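Local atomic coordinates of coenzyme F420-dependent N(5),N(10)-methenyltetrahydromethanopterin reductase-related protein (Desulfurobacterium thermolithotrophum DSM 11699, PDB entry 6HUZ), a protein that binds the iron-guanylylpyridinol cofactor as a paralog of [Fe]-hydrogenase and uses tetrahydrofolate derivatives as substrates. Residues K157-A162 / K182-T187; S120-N125 / P195-S200. One frame throughout, in Å; residues are numbered along the deposited sequence.

Interaction 1: K157-A162 / K182-T187; sequences KHYLIA and KLATDT. With EDO (1,2-ethanediol), chain F.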
# COMPACT_ATOMS: atom_id res chain seq x y z
N LYS A 157 6.38 -9.10 -24.48
CA LYS A 157 5.90 -10.41 -24.92
C LYS A 157 4.47 -10.59 -24.51
O LYS A 157 4.04 -11.71 -24.34
CB LYS A 157 6.76 -11.51 -24.30
CG LYS A 157 8.25 -11.22 -24.38
CD LYS A 157 9.12 -12.47 -24.39
CE LYS A 157 10.22 -12.41 -23.36
NZ LYS A 157 11.45 -13.09 -23.85
N HIS A 158 3.72 -9.51 -24.34
CA HIS A 158 2.35 -9.69 -23.84
C HIS A 158 1.63 -8.39 -23.93
O HIS A 158 2.23 -7.36 -24.21
CB HIS A 158 2.47 -10.00 -22.28
CG HIS A 158 3.44 -9.04 -21.64
ND1 HIS A 158 4.79 -9.33 -21.54
CD2 HIS A 158 3.23 -7.77 -21.21
CE1 HIS A 158 5.35 -8.25 -21.02
NE2 HIS A 158 4.46 -7.29 -20.81
N TYR A 159 0.34 -8.43 -23.63
CA TYR A 159 -0.50 -7.24 -23.54
C TYR A 159 -1.45 -7.43 -22.32
O TYR A 159 -1.87 -8.56 -22.04
CB TYR A 159 -1.37 -7.04 -24.77
CG TYR A 159 -0.64 -6.51 -25.98
CD1 TYR A 159 -0.19 -5.19 -26.02
CD2 TYR A 159 -0.41 -7.31 -27.09
CE1 TYR A 159 0.46 -4.69 -27.13
CE2 TYR A 159 0.24 -6.82 -28.22
CZ TYR A 159 0.68 -5.50 -28.23
OH TYR A 159 1.35 -4.99 -29.31
N LEU A 160 -1.77 -6.33 -21.63
CA LEU A 160 -2.72 -6.33 -20.53
C LEU A 160 -3.98 -5.78 -21.17
O LEU A 160 -3.95 -4.68 -21.73
CB LEU A 160 -2.25 -5.45 -19.38
CG LEU A 160 -0.89 -5.78 -18.79
CD1 LEU A 160 -0.67 -5.01 -17.47
CD2 LEU A 160 -0.76 -7.26 -18.53
N ILE A 161 -5.07 -6.57 -21.11
CA ILE A 161 -6.38 -6.27 -21.70
C ILE A 161 -7.44 -6.12 -20.63
O ILE A 161 -7.74 -7.06 -19.87
CB ILE A 161 -6.77 -7.35 -22.77
CG1 ILE A 161 -5.73 -7.39 -23.90
CG2 ILE A 161 -8.18 -7.13 -23.35
CD1 ILE A 161 -5.75 -8.71 -24.67
N ALA A 162 -8.01 -4.94 -20.56
CA ALA A 162 -9.02 -4.63 -19.53
C ALA A 162 -10.34 -5.36 -19.72
O ALA A 162 -10.88 -5.36 -20.81
CB ALA A 162 -9.27 -3.12 -19.49
N LYS A 182 -6.93 -11.79 -29.83
CA LYS A 182 -6.41 -12.25 -31.13
C LYS A 182 -5.24 -11.37 -31.57
O LYS A 182 -4.21 -11.90 -31.99
CB LYS A 182 -7.53 -12.29 -32.18
CG LYS A 182 -7.12 -12.94 -33.49
CD LYS A 182 -8.32 -13.33 -34.34
CE LYS A 182 -8.09 -13.21 -35.83
NZ LYS A 182 -6.85 -13.90 -36.29
N LEU A 183 -5.35 -10.03 -31.45
CA LEU A 183 -4.24 -9.15 -31.82
C LEU A 183 -2.98 -9.60 -31.05
O LEU A 183 -1.90 -9.70 -31.65
CB LEU A 183 -4.55 -7.66 -31.55
CG LEU A 183 -5.53 -7.03 -32.54
CD1 LEU A 183 -5.82 -5.57 -32.20
CD2 LEU A 183 -5.03 -7.15 -33.97
N ALA A 184 -3.13 -9.92 -29.74
CA ALA A 184 -2.04 -10.38 -28.91
C ALA A 184 -1.50 -11.74 -29.35
O ALA A 184 -0.31 -11.87 -29.66
CB ALA A 184 -2.49 -10.44 -27.44
N THR A 185 -2.36 -12.77 -29.40
CA THR A 185 -1.88 -14.11 -29.80
C THR A 185 -1.39 -14.13 -31.29
O THR A 185 -0.42 -14.83 -31.59
CB THR A 185 -2.93 -15.20 -29.49
OG1 THR A 185 -4.09 -14.98 -30.28
CG2 THR A 185 -3.30 -15.25 -28.00
N ASP A 186 -2.00 -13.35 -32.20
CA ASP A 186 -1.54 -13.33 -33.59
C ASP A 186 -0.12 -12.81 -33.69
O ASP A 186 0.57 -13.15 -34.64
CB ASP A 186 -2.43 -12.45 -34.50
CG ASP A 186 -3.72 -13.14 -34.91
OD1 ASP A 186 -3.93 -14.30 -34.48
OD2 ASP A 186 -4.52 -12.52 -35.65
N THR A 187 0.31 -11.98 -32.71
CA THR A 187 1.66 -11.40 -32.76
C THR A 187 2.63 -12.09 -31.80
O THR A 187 3.71 -11.54 -31.52
CB THR A 187 1.55 -9.87 -32.57
OG1 THR A 187 0.88 -9.54 -31.35
CG2 THR A 187 0.81 -9.22 -33.73
C1 EDO F . -7.77 -15.36 -30.00
O1 EDO F . -6.52 -15.40 -29.31
C2 EDO F . -8.77 -14.50 -29.21
O2 EDO F . -10.03 -14.37 -29.85
O HOH W 1 1.85 -6.81 -31.18
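The phenol ring of Tyr159 meets the helix with its edge. Near the ring plane, its CD2 lies 3.8 Å from the methyl carbon CB of Ala184. Further along the same edge, CE2 of Tyr159 is 4.2 Å from OG1 of Thr187, and the two side chains cross at about a right angle. A water sits in the ring plane. The water oxygen is 2.7 Å from Tyr159 OH and donates to Thr187 OG1 at 2.9 Å, so the water bridges the two segments. Other neighbours of the ring are Met35 and Phe39 of helix 32-41, and His156, which makes an edge-to-face contact. With CG anti to its own carbonyl carbon (chi1 -76°), Tyr159 sends the ring from the strand to the last turn of the helix. This joins the first strand and the helix of the beta-alpha-beta unit formed by strand 158-163, helix 174-186 and strand 190-195. Ile161 also points its CB at the helix, stays just beyond contact, and packs on Ala191 and Leu193 of strand 190-195. Thr187 OG1 lies 2.8 Å from Leu183 O, with Ala184 O also within reach of its single proton. The outer face of the helix is polar. There Asp186 OD2 bonds His44 NE2. Thr185 OG1 is 2.6 Å from O1 of an ethanediol, probably left from crystallisation.

Interaction 2: S120-N125 / P195-S200; sequences SILVLN and PAELVS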
# COMPACT_ATOMS: atom_id res chain seq x y z
N SER A 120 -5.89 5.96 -18.18
CA SER A 120 -6.71 4.89 -17.62
C SER A 120 -7.95 4.75 -18.52
O SER A 120 -8.55 5.76 -18.90
CB SER A 120 -7.15 5.23 -16.21
OG SER A 120 -8.32 4.51 -15.88
N ILE A 121 -8.33 3.50 -18.85
CA ILE A 121 -9.51 3.29 -19.69
C ILE A 121 -10.77 3.75 -18.98
O ILE A 121 -11.72 4.20 -19.66
CB ILE A 121 -9.64 1.82 -20.20
CG1 ILE A 121 -10.69 1.73 -21.34
CG2 ILE A 121 -10.02 0.84 -19.07
CD1 ILE A 121 -10.46 2.62 -22.67
N LEU A 122 -10.79 3.65 -17.63
CA LEU A 122 -11.94 4.05 -16.83
C LEU A 122 -12.09 5.55 -16.85
O LEU A 122 -13.21 6.04 -16.95
CB LEU A 122 -11.86 3.51 -15.39
CG LEU A 122 -11.74 1.97 -15.29
CD1 LEU A 122 -11.87 1.49 -13.82
CD2 LEU A 122 -12.82 1.26 -16.15
N VAL A 123 -10.98 6.28 -16.78
CA VAL A 123 -11.02 7.75 -16.85
C VAL A 123 -11.53 8.14 -18.22
O VAL A 123 -12.45 8.96 -18.33
CB VAL A 123 -9.65 8.38 -16.56
CG1 VAL A 123 -9.65 9.88 -16.85
CG2 VAL A 123 -9.24 8.12 -15.13
N LEU A 124 -10.97 7.57 -19.30
CA LEU A 124 -11.42 7.90 -20.64
C LEU A 124 -12.88 7.56 -20.87
O LEU A 124 -13.61 8.37 -21.44
CB LEU A 124 -10.57 7.19 -21.71
CG LEU A 124 -10.98 7.50 -23.16
CD1 LEU A 124 -10.82 8.96 -23.47
CD2 LEU A 124 -10.18 6.66 -24.15
N ASN A 125 -13.32 6.37 -20.46
CA ASN A 125 -14.71 5.95 -20.64
C ASN A 125 -15.69 6.92 -19.93
O ASN A 125 -16.74 7.27 -20.49
CB ASN A 125 -14.88 4.53 -20.10
CG ASN A 125 -16.32 4.08 -20.11
OD1 ASN A 125 -16.99 4.08 -19.10
ND2 ASN A 125 -16.81 3.71 -21.26
N PRO A 195 -9.00 -7.09 -14.50
CA PRO A 195 -10.09 -6.15 -14.23
C PRO A 195 -9.56 -4.78 -14.71
O PRO A 195 -8.38 -4.43 -14.50
CB PRO A 195 -10.25 -6.19 -12.71
CG PRO A 195 -9.64 -7.47 -12.29
CD PRO A 195 -8.55 -7.77 -13.27
N ALA A 196 -10.41 -4.01 -15.36
CA ALA A 196 -10.00 -2.71 -15.90
C ALA A 196 -9.23 -1.79 -14.93
O ALA A 196 -8.25 -1.15 -15.33
CB ALA A 196 -11.22 -2.00 -16.46
N GLU A 197 -9.65 -1.72 -13.68
CA GLU A 197 -8.97 -0.84 -12.74
C GLU A 197 -7.53 -1.27 -12.40
O GLU A 197 -6.73 -0.43 -11.99
CB GLU A 197 -9.80 -0.72 -11.47
CG GLU A 197 -9.44 0.47 -10.60
CD GLU A 197 -10.26 0.54 -9.33
OE1 GLU A 197 -10.82 -0.51 -8.91
OE2 GLU A 197 -10.35 1.64 -8.75
N LEU A 198 -7.21 -2.54 -12.59
CA LEU A 198 -5.89 -3.08 -12.26
C LEU A 198 -4.88 -3.01 -13.37
O LEU A 198 -3.69 -3.24 -13.10
CB LEU A 198 -6.05 -4.54 -11.78
CG LEU A 198 -7.02 -4.74 -10.59
CD1 LEU A 198 -6.95 -6.16 -10.03
CD2 LEU A 198 -6.77 -3.77 -9.48
N VAL A 199 -5.31 -2.73 -14.63
CA VAL A 199 -4.37 -2.65 -15.75
C VAL A 199 -3.30 -1.59 -15.43
O VAL A 199 -2.10 -1.87 -15.56
CB VAL A 199 -5.10 -2.40 -17.09
CG1 VAL A 199 -4.11 -2.03 -18.21
CG2 VAL A 199 -5.93 -3.63 -17.48
N SER A 200 -3.69 -0.37 -15.01
CA SER A 200 -2.68 0.66 -14.69
C SER A 200 -1.66 0.26 -13.55
O SER A 200 -0.45 0.32 -13.79
CB SER A 200 -3.39 1.98 -14.35
OG SER A 200 -2.55 2.94 -13.73
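Ser120 OG takes two weak N-H bonds at the start of helix 121-127, from Leu122, the main contact residue, and from Val123. The bond from Val123 N to Ser120 OG is 3.3 Å long and fairly straight, at 163°. The bond from Leu122 N to the same oxygen is 3.1 Å and strongly bent. Ser120 holds the N-cap position, right before the helix, and these are its capping bonds. A chi1 of -58° carries CG of Leu122 toward helix 196-203, so that its two methyls reach different residues there. Leu122 CD2 rests on Ala196 CB at 3.6 Å. Leu122 CD1 lies 3.8 Å from Glu197 CB, at the root of that side chain, and the two side chains cross at about a right angle. Ile121 adds its CG2 branch, 4.0 Å from Ala196 CB, while its other branch leads away. Ala196 CB is therefore touched by both residues. The Glu197 chain runs extended to its carboxylate, whose oxygens bond Ser317 and Thr316 of the second subunit. Trp344 of helix 333-345 packs on both segments, touching Ser120 and Ser200. The short helical segments approach to 9.9 Å between axes, at 123° between their directions. The contact is apolar helix-to-helix packing. It sets a helix that follows strand 112-115 of the parallel, Rossmann-like sheet against the helix that starts directly after strand 190-195.

The two contacts lie about 17 Å apart, centre to centre, and meet through strand 158-163. Ala162 of interaction 1 packs on the helices of interaction 2: its CB is 3.7 Å from Ala196 CA and 4.1 Å from Ile121 CG2. Its CA is 3.8 Å from Val199 CG2. The strand thus touches helix 174-186 through Tyr159 and both helices of interaction 2 through Ala162. The side chain of Tyr159 is about 8 Å from the iron-guanylylpyridinol cofactor, and that of Ile121 about 12 Å. Links to the methenyltetrahydrofolate pocket run through His158, bonded to Ala148 O, and Ser200, bonded to Asp204. Both contacts also touch the second subunit.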